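Local atomic coordinates of BH0493 protein (Bacillus halodurans C-125, PDB entry 2QEE), a protein that binds zinc and is probably a metal-dependent enzyme of the amidohydrolase superfamily, its substrate not established. Residues D45-T49 against K73-A77; L176-E181 against N237-I242; Y52-E56 against S92-V98. One frame throughout, in Å; residues are numbered along the deposited sequence.

Contact 1: D45-T49 against K73-A77; sequences DELLT and KREQA
K73 reaches across the end of helix 44-48 and gives its NZ to T49 OG1 at 2.9 Å. The lysine chain leaves with CG anti to its backbone N and then folds at chi3 (-76°) and chi4, which brings the ammonium to the threonine. On the way the lysine and E46 side chains cross at about a right angle, K73 CD lying 3.5 Å from E46 OE2. E46 OE1 adds a weak, long salt bridge to NZ, 3.4 Å away. T49 OG1 has two tasks: it accepts from the lysine and donates to D45 O at 2.7 Å, tilted 23° from that carbonyl's plane, four residues back along the chain in helix 44-48. With alanine in its place, lacking hydroxyl and methyl, NZ would probably lose its stronger partner here, D45 O its hydroxyl donor, and a gap would be likely beside Q76 of helix 73-86. The methyl, T49 CG2, lies 3.7 Å from Q76 CB; Q76 OE1 also borders it, while NE2 donates to F68 O. On the other flank the D45 carboxylate and R74 guanidinium stand 77° apart, with OD2 at the guanidinium edge, in its plane, 2.7 Å from NH1. OD1 pairs with R118 NE, and the carboxylate thus sits between two arginines that it probably helps to neutralise. Between the two charged pairs A77 CB lies 3.5 Å from D45 OD1 and 3.9 Å from L48 CB. L48 carries the contact inward, onto W81 and F85 further along helix 73-86, L114 of helix 114-122 and V98 of helix 93-104.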
ATOM      1  N   ASP C  45      17.374  20.905  22.890  1.00 20.10           N
ATOM      2  CA  ASP C  45      16.938  21.973  22.005  1.00 19.56           C
ATOM      3  C   ASP C  45      17.103  21.628  20.535  1.00 17.22           C
ATOM      4  O   ASP C  45      16.235  21.972  19.725  1.00 18.90           O
ATOM      5  CB  ASP C  45      17.714  23.259  22.327  1.00 20.24           C
ATOM      6  CG  ASP C  45      17.258  23.905  23.631  1.00 27.33           C
ATOM      7  OD1 ASP C  45      16.203  23.552  24.182  1.00 25.81           O
ATOM      8  OD2 ASP C  45      17.960  24.809  24.107  1.00 36.40           O
ATOM      9  N   GLU C  46      18.171  20.916  20.184  1.00 16.58           N
ATOM     10  CA  GLU C  46      18.381  20.473  18.817  1.00 18.44           C
ATOM     11  C   GLU C  46      17.355  19.351  18.465  1.00 17.75           C
ATOM     12  O   GLU C  46      16.802  19.367  17.388  1.00 18.56           O
ATOM     13  CB  GLU C  46      19.777  19.951  18.679  1.00 21.10           C
ATOM     14  CG  GLU C  46      20.843  21.091  18.846  1.00 23.10           C
ATOM     15  CD  GLU C  46      20.920  22.040  17.657  1.00 30.20           C
ATOM     16  OE1 GLU C  46      20.212  21.866  16.618  1.00 25.35           O
ATOM     17  OE2 GLU C  46      21.747  22.972  17.755  1.00 28.88           O
ATOM     18  N   LEU C  47      17.144  18.418  19.391  1.00 18.54           N
ATOM     19  CA  LEU C  47      16.092  17.378  19.216  1.00 16.03           C
ATOM     20  C   LEU C  47      14.739  17.999  18.911  1.00 17.98           C
ATOM     21  O   LEU C  47      14.063  17.618  17.984  1.00 18.73           O
ATOM     22  CB  LEU C  47      15.945  16.484  20.447  1.00 15.93           C
ATOM     23  CG  LEU C  47      17.054  15.452  20.647  1.00 17.43           C
ATOM     24  CD1 LEU C  47      16.890  14.730  22.015  1.00 20.63           C
ATOM     25  CD2 LEU C  47      17.053  14.423  19.482  1.00 20.64           C
ATOM     26  N   LEU C  48      14.349  18.989  19.718  1.00 16.70           N
ATOM     27  CA  LEU C  48      13.059  19.626  19.561  1.00 17.59           C
ATOM     28  C   LEU C  48      12.922  20.485  18.303  1.00 17.86           C
ATOM     29  O   LEU C  48      11.824  20.661  17.794  1.00 20.27           O
ATOM     30  CB  LEU C  48      12.790  20.466  20.813  1.00 17.24           C
ATOM     31  CG  LEU C  48      12.307  19.628  22.006  1.00 14.34           C
ATOM     32  CD1 LEU C  48      12.314  20.519  23.291  1.00 15.87           C
ATOM     33  CD2 LEU C  48      10.888  18.977  21.844  1.00 15.99           C
ATOM     34  N   THR C  49      14.035  21.014  17.791  1.00 18.61           N
ATOM     35  CA  THR C  49      13.953  21.890  16.607  1.00 19.57           C
ATOM     36  C   THR C  49      14.361  21.174  15.303  1.00 20.12           C
ATOM     37  O   THR C  49      14.534  21.811  14.255  1.00 22.90           O
ATOM     38  CB  THR C  49      14.774  23.181  16.847  1.00 19.32           C
ATOM     39  OG1 THR C  49      16.120  22.801  17.142  1.00 21.37           O
ATOM     40  CG2 THR C  49      14.214  23.947  18.014  1.00 21.58           C
ATOM     41  N   LYS C  73      17.052  29.421  19.139  1.00 25.49           N
ATOM     42  CA  LYS C  73      16.839  27.962  19.293  1.00 26.55           C
ATOM     43  C   LYS C  73      16.058  27.614  20.583  1.00 26.59           C
ATOM     44  O   LYS C  73      15.083  26.832  20.547  1.00 25.96           O
ATOM     45  CB  LYS C  73      18.139  27.164  19.142  1.00 28.96           C
ATOM     46  CG  LYS C  73      17.848  25.660  18.834  1.00 30.35           C
ATOM     47  CD  LYS C  73      18.949  24.965  18.091  1.00 33.11           C
ATOM     48  CE  LYS C  73      18.950  25.350  16.616  1.00 35.11           C
ATOM     49  NZ  LYS C  73      18.120  24.373  15.810  1.00 30.96           N
ATOM     50  N   ARG C  74      16.415  28.215  21.720  1.00 27.35           N
ATOM     51  CA  ARG C  74      15.686  27.917  22.953  1.00 28.10           C
ATOM     52  C   ARG C  74      14.211  28.259  22.841  1.00 24.27           C
ATOM     53  O   ARG C  74      13.360  27.489  23.273  1.00 22.89           O
ATOM     54  CB  ARG C  74      16.291  28.611  24.181  1.00 27.26           C
ATOM     55  CG  ARG C  74      15.726  28.106  25.554  1.00 34.86           C
ATOM     56  CD  ARG C  74      16.309  28.884  26.791  1.00 33.75           C
ATOM     57  NE  ARG C  74      17.268  28.201  27.690  1.00 48.37           N
ATOM     58  CZ  ARG C  74      18.062  27.151  27.423  1.00 50.25           C
ATOM     59  NH1 ARG C  74      18.077  26.541  26.237  1.00 46.01           N
ATOM     60  NH2 ARG C  74      18.869  26.705  28.381  1.00 46.92           N
ATOM     61  N   GLU C  75      13.903  29.425  22.272  1.00 22.31           N
ATOM     62  CA  GLU C  75      12.508  29.862  22.126  1.00 22.21           C
ATOM     63  C   GLU C  75      11.717  28.944  21.188  1.00 20.71           C
ATOM     64  O   GLU C  75      10.558  28.635  21.491  1.00 22.94           O
ATOM     65  CB  GLU C  75      12.411  31.305  21.598  1.00 23.54           C
ATOM     66  CG  GLU C  75      12.831  32.321  22.657  1.00 28.72           C
ATOM     67  CD  GLU C  75      13.193  33.685  22.104  1.00 34.28           C
ATOM     68  OE1 GLU C  75      13.197  33.894  20.878  1.00 27.11           O
ATOM     69  OE2 GLU C  75      13.487  34.562  22.938  1.00 39.30           O
ATOM     70  N   GLN C  76      12.346  28.534  20.089  1.00 21.58           N
ATOM     71  CA  GLN C  76      11.717  27.578  19.127  1.00 20.65           C
ATOM     72  C   GLN C  76      11.411  26.285  19.884  1.00 21.08           C
ATOM     73  O   GLN C  76      10.292  25.774  19.812  1.00 20.63           O
ATOM     74  CB  GLN C  76      12.667  27.309  17.978  1.00 21.14           C
ATOM     75  CG  GLN C  76      12.797  28.486  16.982  1.00 23.41           C
ATOM     76  CD  GLN C  76      13.894  28.248  15.972  1.00 22.97           C
ATOM     77  OE1 GLN C  76      14.698  27.335  16.117  1.00 29.13           O
ATOM     78  NE2 GLN C  76      13.973  29.103  14.963  1.00 27.82           N
ATOM     79  N   ALA C  77      12.397  25.788  20.629  1.00 20.36           N
ATOM     80  CA  ALA C  77      12.218  24.543  21.381  1.00 19.87           C
ATOM     81  C   ALA C  77      11.108  24.649  22.423  1.00 20.11           C
ATOM     82  O   ALA C  77      10.304  23.740  22.590  1.00 19.08           O
ATOM     83  CB  ALA C  77      13.544  24.110  21.999  1.00 20.16           C
TER

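Contact 2: L176-E181 against N237-I242; sequences LLNEYE and NRGRII
L177, Y180 and I241 form the apolar heart of a helix-to-helix contact, bordered by polar bonds, where the chain bends from helix 174-178 into helix 180-189 and meets the first turns of helix 237-253. I241 is the wedge. Its CD1 sits 3.5 Å from Y180 CD1 and also close to the L176 carbonyl oxygen, which is buried here without a polar partner, while its CG2 lies 3.9 Å from L177 CD1. R238 is pressed along the L177 backbone, with CB 3.2 Å from L177 O, and a bend at chi3 (67°) then brings its guanidinium to N178. NH2 donates to N178 OD1 at 3.0 Å; the oxygen lies in the guanidinium plane, yet the donor stands 58° above the amide's carbonyl plane. N178 ND2 is bonded to S225 O, which fixes the amide's rotation. At the other border N237 ND2 donates in its own amide plane to E181 OE2 at 3.0 Å, a practically straight bond (179°), and also to a water that accepts from E181 N. The N237 and Y180 side chains cross at about a right angle, N237 CG lying 3.7 Å from Y180 CD2. Helix 237-253 links the parallel neighbours 222-226 and 257-264, a beta-alpha-beta crossover consistent with the (beta/alpha)8 barrel of amidohydrolases.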
ATOM      1  N   LEU C 176      26.980  18.747  -7.208  1.00 18.50           N
ATOM      2  CA  LEU C 176      27.581  18.369  -8.475  1.00 17.43           C
ATOM      3  C   LEU C 176      26.631  17.740  -9.486  1.00 19.94           C
ATOM      4  O   LEU C 176      26.609  18.121 -10.643  1.00 19.30           O
ATOM      5  CB  LEU C 176      28.796  17.475  -8.266  1.00 18.92           C
ATOM      6  CG  LEU C 176      29.461  16.918  -9.521  1.00 19.65           C
ATOM      7  CD1 LEU C 176      30.270  18.095 -10.164  1.00 22.50           C
ATOM      8  CD2 LEU C 176      30.435  15.757  -9.202  1.00 18.17           C
ATOM      9  N   LEU C 177      25.868  16.745  -9.058  1.00 19.22           N
ATOM     10  CA  LEU C 177      24.995  16.084 -10.015  1.00 20.54           C
ATOM     11  C   LEU C 177      23.734  16.876 -10.349  1.00 19.52           C
ATOM     12  O   LEU C 177      23.295  16.816 -11.484  1.00 20.81           O
ATOM     13  CB  LEU C 177      24.586  14.678  -9.492  1.00 21.63           C
ATOM     14  CG  LEU C 177      25.592  13.545  -9.687  1.00 27.92           C
ATOM     15  CD1 LEU C 177      26.955  13.977  -9.340  1.00 25.66           C
ATOM     16  CD2 LEU C 177      25.221  12.354  -8.807  1.00 22.18           C
ATOM     17  N   ASN C 178      23.155  17.549  -9.346  1.00 20.65           N
ATOM     18  CA  ASN C 178      21.824  18.165  -9.449  1.00 20.98           C
ATOM     19  C   ASN C 178      21.891  19.651  -9.767  1.00 23.51           C
ATOM     20  O   ASN C 178      20.898  20.215 -10.226  1.00 26.02           O
ATOM     21  CB  ASN C 178      21.045  18.015  -8.146  1.00 22.94           C
ATOM     22  CG  ASN C 178      20.706  16.557  -7.851  1.00 16.17           C
ATOM     23  OD1 ASN C 178      20.818  15.713  -8.746  1.00 21.23           O
ATOM     24  ND2 ASN C 178      20.382  16.260  -6.583  1.00 19.87           N
ATOM     25  N   GLU C 179      23.028  20.280  -9.489  1.00 23.01           N
ATOM     26  CA  GLU C 179      23.154  21.751  -9.670  1.00 22.37           C
ATOM     27  C   GLU C 179      24.419  22.123 -10.438  1.00 22.92           C
ATOM     28  O   GLU C 179      25.068  23.153 -10.123  1.00 24.37           O
ATOM     29  CB  GLU C 179      23.135  22.429  -8.310  1.00 25.02           C
ATOM     30  CG  GLU C 179      21.783  22.330  -7.639  1.00 35.69           C
ATOM     31  CD  GLU C 179      21.832  22.829  -6.240  1.00 42.76           C
ATOM     32  OE1 GLU C 179      21.239  23.908  -5.993  1.00 49.00           O
ATOM     33  OE2 GLU C 179      22.477  22.164  -5.397  1.00 45.05           O
ATOM     34  N   TYR C 180      24.755  21.305 -11.452  1.00 21.86           N
ATOM     35  CA  TYR C 180      26.047  21.475 -12.142  1.00 21.75           C
ATOM     36  C   TYR C 180      26.182  22.880 -12.772  1.00 25.30           C
ATOM     37  O   TYR C 180      27.296  23.426 -12.822  1.00 25.91           O
ATOM     38  CB  TYR C 180      26.261  20.435 -13.212  1.00 21.03           C
ATOM     39  CG  TYR C 180      27.627  20.481 -13.856  1.00 25.25           C
ATOM     40  CD1 TYR C 180      28.777  20.131 -13.130  1.00 25.91           C
ATOM     41  CD2 TYR C 180      27.779  20.890 -15.176  1.00 24.93           C
ATOM     42  CE1 TYR C 180      30.004  20.160 -13.699  1.00 28.20           C
ATOM     43  CE2 TYR C 180      29.044  20.910 -15.780  1.00 27.45           C
ATOM     44  CZ  TYR C 180      30.151  20.574 -15.016  1.00 29.33           C
ATOM     45  OH  TYR C 180      31.400  20.565 -15.579  1.00 28.84           O
ATOM     46  N   GLU C 181      25.067  23.446 -13.240  1.00 27.27           N
ATOM     47  CA  GLU C 181      25.150  24.731 -13.953  1.00 29.42           C
ATOM     48  C   GLU C 181      25.733  25.792 -13.026  1.00 30.71           C
ATOM     49  O   GLU C 181      26.465  26.683 -13.484  1.00 32.40           O
ATOM     50  CB  GLU C 181      23.784  25.173 -14.534  1.00 29.83           C
ATOM     51  CG  GLU C 181      23.324  24.385 -15.779  1.00 46.86           C
ATOM     52  CD  GLU C 181      24.214  24.589 -17.019  1.00 44.79           C
ATOM     53  OE1 GLU C 181      24.909  25.638 -17.094  1.00 48.03           O
ATOM     54  OE2 GLU C 181      24.219  23.690 -17.907  1.00 45.77           O
ATOM     55  N   ASN C 237      23.041  17.516 -17.569  1.00 20.10           N
ATOM     56  CA  ASN C 237      24.303  17.476 -16.817  1.00 19.05           C
ATOM     57  C   ASN C 237      24.366  16.260 -15.878  1.00 20.35           C
ATOM     58  O   ASN C 237      25.397  15.646 -15.736  1.00 20.92           O
ATOM     59  CB  ASN C 237      24.471  18.725 -15.984  1.00 22.24           C
ATOM     60  CG  ASN C 237      24.594  19.989 -16.848  1.00 27.12           C
ATOM     61  OD1 ASN C 237      25.110  19.928 -17.941  1.00 28.78           O
ATOM     62  ND2 ASN C 237      24.103  21.098 -16.348  1.00 24.02           N
ATOM     63  N   ARG C 238      23.237  15.894 -15.277  1.00 19.06           N
ATOM     64  CA  ARG C 238      23.266  14.761 -14.302  1.00 17.98           C
ATOM     65  C   ARG C 238      23.563  13.446 -14.981  1.00 17.94           C
ATOM     66  O   ARG C 238      24.387  12.652 -14.489  1.00 19.66           O
ATOM     67  CB  ARG C 238      21.943  14.711 -13.497  1.00 17.18           C
ATOM     68  CG  ARG C 238      21.972  13.534 -12.469  1.00 19.03           C
ATOM     69  CD  ARG C 238      20.849  13.747 -11.434  1.00 18.75           C
ATOM     70  NE  ARG C 238      19.545  13.620 -12.082  1.00 19.35           N
ATOM     71  CZ  ARG C 238      18.489  14.325 -11.697  1.00 16.65           C
ATOM     72  NH1 ARG C 238      17.326  14.180 -12.324  1.00 18.64           N
ATOM     73  NH2 ARG C 238      18.609  15.205 -10.685  1.00 19.15           N
ATOM     74  N   GLY C 239      22.872  13.216 -16.098  1.00 16.54           N
ATOM     75  CA  GLY C 239      22.946  11.963 -16.868  1.00 17.85           C
ATOM     76  C   GLY C 239      24.367  11.864 -17.399  1.00 20.18           C
ATOM     77  O   GLY C 239      24.955  10.768 -17.429  1.00 20.18           O
ATOM     78  N   ARG C 240      24.929  12.996 -17.836  1.00 20.37           N
ATOM     79  CA  ARG C 240      26.306  12.953 -18.392  1.00 20.17           C
ATOM     80  C   ARG C 240      27.374  12.724 -17.337  1.00 20.21           C
ATOM     81  O   ARG C 240      28.312  11.916 -17.565  1.00 20.98           O
ATOM     82  CB  ARG C 240      26.648  14.178 -19.240  1.00 21.87           C
ATOM     83  CG  ARG C 240      25.833  14.191 -20.504  1.00 27.20           C
ATOM     84  CD  ARG C 240      26.251  15.310 -21.471  1.00 32.90           C
ATOM     85  NE  ARG C 240      25.815  16.583 -20.933  1.00 34.03           N
ATOM     86  CZ  ARG C 240      24.680  17.195 -21.275  1.00 33.45           C
ATOM     87  NH1 ARG C 240      23.855  16.689 -22.192  1.00 29.58           N
ATOM     88  NH2 ARG C 240      24.379  18.326 -20.678  1.00 30.41           N
ATOM     89  N   ILE C 241      27.242  13.410 -16.200  1.00 19.69           N
ATOM     90  CA  ILE C 241      28.181  13.256 -15.094  1.00 17.69           C
ATOM     91  C   ILE C 241      28.141  11.808 -14.565  1.00 19.22           C
ATOM     92  O   ILE C 241      29.183  11.179 -14.372  1.00 19.96           O
ATOM     93  CB  ILE C 241      27.938  14.244 -13.983  1.00 17.25           C
ATOM     94  CG1 ILE C 241      28.210  15.699 -14.474  1.00 23.18           C
ATOM     95  CG2 ILE C 241      28.852  13.916 -12.771  1.00 18.07           C
ATOM     96  CD1 ILE C 241      27.734  16.809 -13.461  1.00 19.22           C
ATOM     97  N   ILE C 242      26.926  11.244 -14.400  1.00 17.90           N
ATOM     98  CA  ILE C 242      26.833   9.858 -13.923  1.00 17.70           C
ATOM     99  C   ILE C 242      27.463   8.881 -14.908  1.00 19.47           C
ATOM    100  O   ILE C 242      28.327   8.049 -14.522  1.00 19.52           O
ATOM    101  CB  ILE C 242      25.358   9.444 -13.606  1.00 16.94           C
ATOM    102  CG1 ILE C 242      24.823  10.334 -12.493  1.00 18.54           C
ATOM    103  CG2 ILE C 242      25.259   7.903 -13.314  1.00 19.45           C
ATOM    104  CD1 ILE C 242      23.305  10.071 -12.134  1.00 16.79           C
TER
HETATM  105  O   HOH W   1      22.566  21.732 -13.926  1.00 37.39           O

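Contact 3: Y52-E56 against S92-V98; sequences YLVAE and SEACRGV
The E56 carboxylate and the Y52 ring are the flat groups that helix 51-58 turns to the start of helix 93-104. S92 OG donates to E56 OE1 at 2.7 Å, on its syn lone pair. E56 OE2 receives a water 2.7 Å away, and also makes a salt bridge to R316 of the second subunit. Y52 touches A94 CB through its own CB (4.1 Å), the methyl standing oblique to the ring; elsewhere the ring stacks on Y50 and lies at a shallow angle to W328. The water held by OE2 accepts from A94 N at 2.9 Å, and S92 OG accepts from C95 N (3.2 Å, 159°), so S92 is the N-cap of helix 93-104. Its chi1 of 77° places OG between the backbone N and the carbonyl carbon, where it can serve both the carboxylate and the helix end. The negative charge of E56 is therefore likely to be favoured by the helix's N-terminal end as well as by the arginine. These helices belong to the all-helical region inserted between strands 24-26 and 139-143, and the axes of their short segments come within 10.1 Å, with a signed crossing angle of -125°. L53 fills the junction with its forked end: CD2 lies 3.6 Å from both A94 CB and C95 SG, whereas CD1 reaches V98 CG2 at 3.8 Å, the two side chains passing at a slant. L84 and F85 of helix 73-86 close over C95, and F85 over V98.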
ATOM      1  N   TYR C  52      11.579  17.753  11.280  1.00 22.68           N
ATOM      2  CA  TYR C  52      10.318  16.994  11.344  1.00 20.02           C
ATOM      3  C   TYR C  52       9.345  17.673  12.296  1.00 18.03           C
ATOM      4  O   TYR C  52       8.132  17.669  12.069  1.00 18.99           O
ATOM      5  CB  TYR C  52      10.522  15.544  11.832  1.00 20.12           C
ATOM      6  CG  TYR C  52      11.239  14.575  10.927  1.00 23.16           C
ATOM      7  CD1 TYR C  52      12.275  14.965  10.094  1.00 25.30           C
ATOM      8  CD2 TYR C  52      10.946  13.185  10.989  1.00 29.80           C
ATOM      9  CE1 TYR C  52      12.957  14.025   9.301  1.00 18.63           C
ATOM     10  CE2 TYR C  52      11.640  12.222  10.178  1.00 21.27           C
ATOM     11  CZ  TYR C  52      12.627  12.663   9.353  1.00 32.50           C
ATOM     12  OH  TYR C  52      13.286  11.760   8.581  1.00 22.06           O
ATOM     13  N   LEU C  53       9.869  18.201  13.399  1.00 15.43           N
ATOM     14  CA  LEU C  53       9.039  18.833  14.419  1.00 16.52           C
ATOM     15  C   LEU C  53       8.651  20.249  14.041  1.00 16.69           C
ATOM     16  O   LEU C  53       7.573  20.694  14.421  1.00 16.39           O
ATOM     17  CB  LEU C  53       9.690  18.792  15.802  1.00 16.89           C
ATOM     18  CG  LEU C  53       9.804  17.359  16.392  1.00 17.04           C
ATOM     19  CD1 LEU C  53      10.341  17.404  17.800  1.00 23.88           C
ATOM     20  CD2 LEU C  53       8.439  16.674  16.398  1.00 23.12           C
ATOM     21  N   VAL C  54       9.509  20.926  13.283  1.00 18.05           N
ATOM     22  CA  VAL C  54       9.085  22.219  12.681  1.00 19.08           C
ATOM     23  C   VAL C  54       7.826  22.073  11.791  1.00 19.51           C
ATOM     24  O   VAL C  54       6.810  22.779  12.000  1.00 18.10           O
ATOM     25  CB  VAL C  54      10.251  22.859  11.902  1.00 21.09           C
ATOM     26  CG1 VAL C  54       9.796  24.167  11.229  1.00 23.54           C
ATOM     27  CG2 VAL C  54      11.412  23.113  12.867  1.00 21.76           C
ATOM     28  N   ALA C  55       7.832  21.071  10.908  1.00 18.21           N
ATOM     29  CA  ALA C  55       6.639  20.795  10.093  1.00 18.18           C
ATOM     30  C   ALA C  55       5.436  20.573  11.019  1.00 16.91           C
ATOM     31  O   ALA C  55       4.363  21.167  10.842  1.00 16.51           O
ATOM     32  CB  ALA C  55       6.888  19.560   9.216  1.00 16.42           C
ATOM     33  N   GLU C  56       5.592  19.731  12.052  1.00 17.08           N
ATOM     34  CA  GLU C  56       4.448  19.406  12.882  1.00 14.77           C
ATOM     35  C   GLU C  56       3.926  20.613  13.680  1.00 14.85           C
ATOM     36  O   GLU C  56       2.726  20.798  13.752  1.00 15.86           O
ATOM     37  CB  GLU C  56       4.778  18.222  13.801  1.00 16.63           C
ATOM     38  CG  GLU C  56       4.940  16.927  12.948  1.00 15.05           C
ATOM     39  CD  GLU C  56       5.283  15.712  13.797  1.00 16.16           C
ATOM     40  OE1 GLU C  56       4.808  15.637  14.963  1.00 16.96           O
ATOM     41  OE2 GLU C  56       6.032  14.866  13.244  1.00 15.98           O
ATOM     42  N   SER C  92       2.782  11.560  17.872  1.00 13.01           N
ATOM     43  CA  SER C  92       3.476  11.323  16.577  1.00 12.94           C
ATOM     44  C   SER C  92       4.799  10.597  16.779  1.00 12.85           C
ATOM     45  O   SER C  92       5.376  10.617  17.881  1.00 13.85           O
ATOM     46  CB  SER C  92       3.720  12.610  15.791  1.00 15.38           C
ATOM     47  OG  SER C  92       4.819  13.305  16.370  1.00 14.87           O
ATOM     48  N   GLU C  93       5.290   9.975  15.691  1.00 13.37           N
ATOM     49  CA  GLU C  93       6.553   9.262  15.796  1.00 12.61           C
ATOM     50  C   GLU C  93       7.737  10.157  16.233  1.00 13.64           C
ATOM     51  O   GLU C  93       8.553   9.751  17.087  1.00 13.14           O
ATOM     52  CB  GLU C  93       6.869   8.575  14.469  1.00 11.92           C
ATOM     53  CG  GLU C  93       8.205   7.889  14.344  1.00 12.51           C
ATOM     54  CD  GLU C  93       8.496   6.759  15.377  1.00 13.69           C
ATOM     55  OE1 GLU C  93       7.615   6.309  16.125  1.00 12.95           O
ATOM     56  OE2 GLU C  93       9.689   6.395  15.426  1.00 16.11           O
ATOM     57  N   ALA C  94       7.846  11.341  15.613  1.00 14.41           N
ATOM     58  CA  ALA C  94       8.932  12.274  15.919  1.00 13.68           C
ATOM     59  C   ALA C  94       8.846  12.803  17.360  1.00 12.03           C
ATOM     60  O   ALA C  94       9.862  12.897  18.067  1.00 13.37           O
ATOM     61  CB  ALA C  94       8.930  13.403  14.891  1.00 12.13           C
ATOM     62  N   CYS C  95       7.626  13.030  17.855  1.00 12.51           N
ATOM     63  CA  CYS C  95       7.489  13.483  19.239  1.00 14.42           C
ATOM     64  C   CYS C  95       7.776  12.319  20.203  1.00 15.50           C
ATOM     65  O   CYS C  95       8.516  12.492  21.198  1.00 14.64           O
ATOM     66  CB  CYS C  95       6.106  14.032  19.492  1.00 16.11           C
ATOM     67  SG  CYS C  95       5.827  15.625  18.647  1.00 17.55           S
ATOM     68  N   ARG C  96       7.205  11.124  19.939  1.00 13.69           N
ATOM     69  CA  ARG C  96       7.556   9.946  20.720  1.00 14.32           C
ATOM     70  C   ARG C  96       9.078   9.795  20.801  1.00 12.20           C
ATOM     71  O   ARG C  96       9.654   9.495  21.906  1.00 14.09           O
ATOM     72  CB  ARG C  96       6.972   8.706  20.067  1.00 14.57           C
ATOM     73  CG  ARG C  96       7.331   7.357  20.683  1.00 12.10           C
ATOM     74  CD  ARG C  96       7.144   6.295  19.528  1.00 12.63           C
ATOM     75  NE  ARG C  96       7.512   4.987  20.048  1.00 13.94           N
ATOM     76  CZ  ARG C  96       7.713   3.914  19.297  1.00 14.45           C
ATOM     77  NH1 ARG C  96       7.609   3.988  17.966  1.00 12.46           N
ATOM     78  NH2 ARG C  96       8.043   2.772  19.879  1.00 14.68           N
ATOM     79  N   GLY C  97       9.737   9.932  19.662  1.00 12.67           N
ATOM     80  CA  GLY C  97      11.192   9.794  19.625  1.00 14.36           C
ATOM     81  C   GLY C  97      11.924  10.703  20.621  1.00 14.60           C
ATOM     82  O   GLY C  97      12.845  10.245  21.295  1.00 13.37           O
ATOM     83  N   VAL C  98      11.527  11.979  20.710  1.00 13.62           N
ATOM     84  CA  VAL C  98      12.142  12.875  21.719  1.00 16.66           C
ATOM     85  C   VAL C  98      12.041  12.263  23.109  1.00 16.64           C
ATOM     86  O   VAL C  98      13.035  12.237  23.858  1.00 17.45           O
ATOM     87  CB  VAL C  98      11.534  14.302  21.665  1.00 17.19           C
ATOM     88  CG1 VAL C  98      12.103  15.238  22.788  1.00 17.80           C
ATOM     89  CG2 VAL C  98      11.796  14.957  20.280  1.00 17.44           C
TER
HETATM   90  O   HOH W   2       6.260  12.167  13.323  1.00 13.01           O

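In the fold
Contacts 1 and 3 adjoin, their centres 12 Å apart and their segments alternating along the chain: helix 44-48 leads into helix 51-58, and helix 73-86 is followed by helix 93-104. L48 of contact 1 joins them, its O lying 3.5 Å from L53 CB and its CD2 4.0 Å from V98 CG1. Contact 2 stands apart, with nearest atoms about 21 Å from contact 1 and about 17 Å from contact 3. The zinc site of H28, H30 and D357 is closest to contact 3: the Y52 side chain is about 7 Å from the metal, against about 12 Å for that of N178 in contact 2. The E46 side chain of contact 1 is about 11 Å from that of H30.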